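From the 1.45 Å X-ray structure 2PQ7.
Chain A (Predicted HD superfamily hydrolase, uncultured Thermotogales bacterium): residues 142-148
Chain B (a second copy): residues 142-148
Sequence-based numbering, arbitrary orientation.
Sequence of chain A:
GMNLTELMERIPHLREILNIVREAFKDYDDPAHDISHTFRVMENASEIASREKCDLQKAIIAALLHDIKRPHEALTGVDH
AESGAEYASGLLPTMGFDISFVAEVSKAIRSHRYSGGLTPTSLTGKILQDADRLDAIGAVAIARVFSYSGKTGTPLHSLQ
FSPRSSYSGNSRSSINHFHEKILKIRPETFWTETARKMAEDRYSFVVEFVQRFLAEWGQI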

# COMPACT_ATOMS: atom_id res chain seq x y z
N ILE A 142 -3.12 -1.97 -4.67
CA ILE A 142 -3.17 -1.61 -3.25
C ILE A 142 -3.11 -0.09 -3.10
O ILE A 142 -3.90 0.50 -2.38
CB ILE A 142 -2.04 -2.27 -2.43
CG1 ILE A 142 -2.23 -3.78 -2.33
CG2 ILE A 142 -1.96 -1.65 -1.03
CD1 ILE A 142 -0.95 -4.54 -1.94
N ALA A 143 -2.13 0.54 -3.74
CA ALA A 143 -2.01 1.98 -3.67
C ALA A 143 -3.31 2.66 -4.15
O ALA A 143 -3.75 3.64 -3.53
CB ALA A 143 -0.82 2.47 -4.44
N ARG A 144 -3.94 2.13 -5.21
CA ARG A 144 -5.18 2.75 -5.70
C ARG A 144 -6.28 2.69 -4.71
O ARG A 144 -7.06 3.63 -4.59
CB ARG A 144 -5.71 2.08 -6.98
CG ARG A 144 -5.22 2.66 -8.26
CD ARG A 144 -6.20 2.29 -9.44
NE ARG A 144 -6.44 0.85 -9.52
CZ ARG A 144 -5.54 -0.03 -9.94
NH1 ARG A 144 -4.33 0.39 -10.32
NH2 ARG A 144 -5.84 -1.33 -9.96
N VAL A 145 -6.40 1.57 -4.02
CA VAL A 145 -7.46 1.44 -3.03
C VAL A 145 -7.33 2.53 -1.98
O VAL A 145 -8.30 3.20 -1.65
CB VAL A 145 -7.47 0.05 -2.36
CG1 VAL A 145 -8.43 0.02 -1.16
CG2 VAL A 145 -7.84 -1.02 -3.37
N PHE A 146 -6.12 2.74 -1.49
CA PHE A 146 -5.89 3.76 -0.48
C PHE A 146 -6.00 5.20 -0.99
O PHE A 146 -6.46 6.09 -0.25
CB PHE A 146 -4.58 3.46 0.28
CG PHE A 146 -4.70 2.25 1.15
CD1 PHE A 146 -5.51 2.27 2.27
CD2 PHE A 146 -4.02 1.09 0.86
CE1 PHE A 146 -5.64 1.15 3.08
CE2 PHE A 146 -4.16 -0.02 1.68
CZ PHE A 146 -4.97 0.01 2.78
N SER A 147 -5.62 5.44 -2.24
CA SER A 147 -5.78 6.76 -2.82
C SER A 147 -7.24 7.14 -2.99
O SER A 147 -7.59 8.28 -2.71
CB SER A 147 -5.06 6.87 -4.15
OG SER A 147 -3.67 6.76 -3.93
N TYR A 148 -8.10 6.21 -3.41
CA TYR A 148 -9.53 6.51 -3.53
C TYR A 148 -10.14 6.72 -2.14
O TYR A 148 -9.98 5.89 -1.24
CB TYR A 148 -10.27 5.38 -4.25
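Chain B (142-148) IARVFSY

Chain B repeats the conformation of chain A, to which an exact two-fold axis relates it: residues 142-147 are helical, in a helix that begins earlier in the chain, with phi/psi near -60/-40. The two helices cross at -54°, their axes approaching to 7.9 Å. They come closest in backbone register at Ser A147 and Ser B147, whose CA atoms lie 4.9 Å apart. The bumps are the phenylalanines, whose CA-to-CB bonds point toward the partner; the hollows lie at the small alanines. Phe B146, with chi1 in the m well, lays one ring face on Ala A143: the methyl CB of Ala A143 stands 3.4 Å from the centroid of the Phe B146 ring, 5° off its normal, and 3.6 Å from Phe B146 CE1. Symmetry sets the Phe A146 ring over Ala B143 CB in the same way. Between these two pockets the phenylalanine stems meet, Phe A146 CB to Phe B146 CB at 3.8 Å. The backbones also touch, Ser B147 CA approaching Phe A146 O at 3.5 Å in a CA-H...O contact, repeated by symmetry. No hydrogen bond crosses; Ser B147 OG instead donates to Ala B143 O of its own helix at 3.1 Å. The CA-to-CB bond of Arg B144 points away. The contact buries 321 Å², both sides summed.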

# COMPACT_ATOMS: atom_id res chain seq x y z
N ILE B 142 2.64 2.66 4.62
CA ILE B 142 2.42 2.70 3.17
C ILE B 142 0.99 3.16 2.88
O ILE B 142 0.77 4.04 2.05
CB ILE B 142 2.68 1.34 2.50
CG1 ILE B 142 4.16 0.98 2.53
CG2 ILE B 142 2.17 1.34 1.05
CD1 ILE B 142 4.44 -0.52 2.30
N ALA B 143 0.01 2.54 3.51
CA ALA B 143 -1.37 2.93 3.31
C ALA B 143 -1.56 4.42 3.64
O ALA B 143 -2.28 5.12 2.90
CB ALA B 143 -2.31 2.07 4.11
N ARG B 144 -0.92 4.93 4.70
CA ARG B 144 -1.09 6.34 5.05
C ARG B 144 -0.57 7.26 3.99
O ARG B 144 -1.15 8.30 3.73
CB ARG B 144 -0.36 6.73 6.35
CG ARG B 144 -1.16 6.60 7.60
CD ARG B 144 -0.55 7.50 8.73
NE ARG B 144 0.88 7.23 8.93
CZ ARG B 144 1.34 6.12 9.50
NH1 ARG B 144 0.50 5.18 9.91
NH2 ARG B 144 2.66 5.94 9.63
N VAL B 145 0.56 6.90 3.40
CA VAL B 145 1.14 7.75 2.37
C VAL B 145 0.13 7.91 1.23
O VAL B 145 -0.12 9.01 0.77
CB VAL B 145 2.47 7.20 1.84
CG1 VAL B 145 2.92 7.97 0.59
CG2 VAL B 145 3.54 7.27 2.91
N PHE B 146 -0.46 6.80 0.80
CA PHE B 146 -1.42 6.85 -0.29
C PHE B 146 -2.76 7.51 0.07
O PHE B 146 -3.37 8.18 -0.78
CB PHE B 146 -1.56 5.46 -0.92
CG PHE B 146 -0.33 5.05 -1.68
CD1 PHE B 146 0.02 5.70 -2.85
CD2 PHE B 146 0.49 4.04 -1.23
CE1 PHE B 146 1.16 5.36 -3.55
CE2 PHE B 146 1.62 3.70 -1.94
CZ PHE B 146 1.96 4.36 -3.10
N SER B 147 -3.20 7.36 1.31
CA SER B 147 -4.42 8.03 1.76
C SER B 147 -4.26 9.54 1.78
O SER B 147 -5.17 10.25 1.37
CB SER B 147 -4.86 7.53 3.11
OG SER B 147 -5.24 6.18 2.99
N TYR B 148 -3.11 10.06 2.23
CA TYR B 148 -2.88 11.50 2.23
C TYR B 148 -2.77 12.01 0.79
O TYR B 148 -1.99 11.48 -0.01
CB TYR B 148 -1.61 11.87 3.01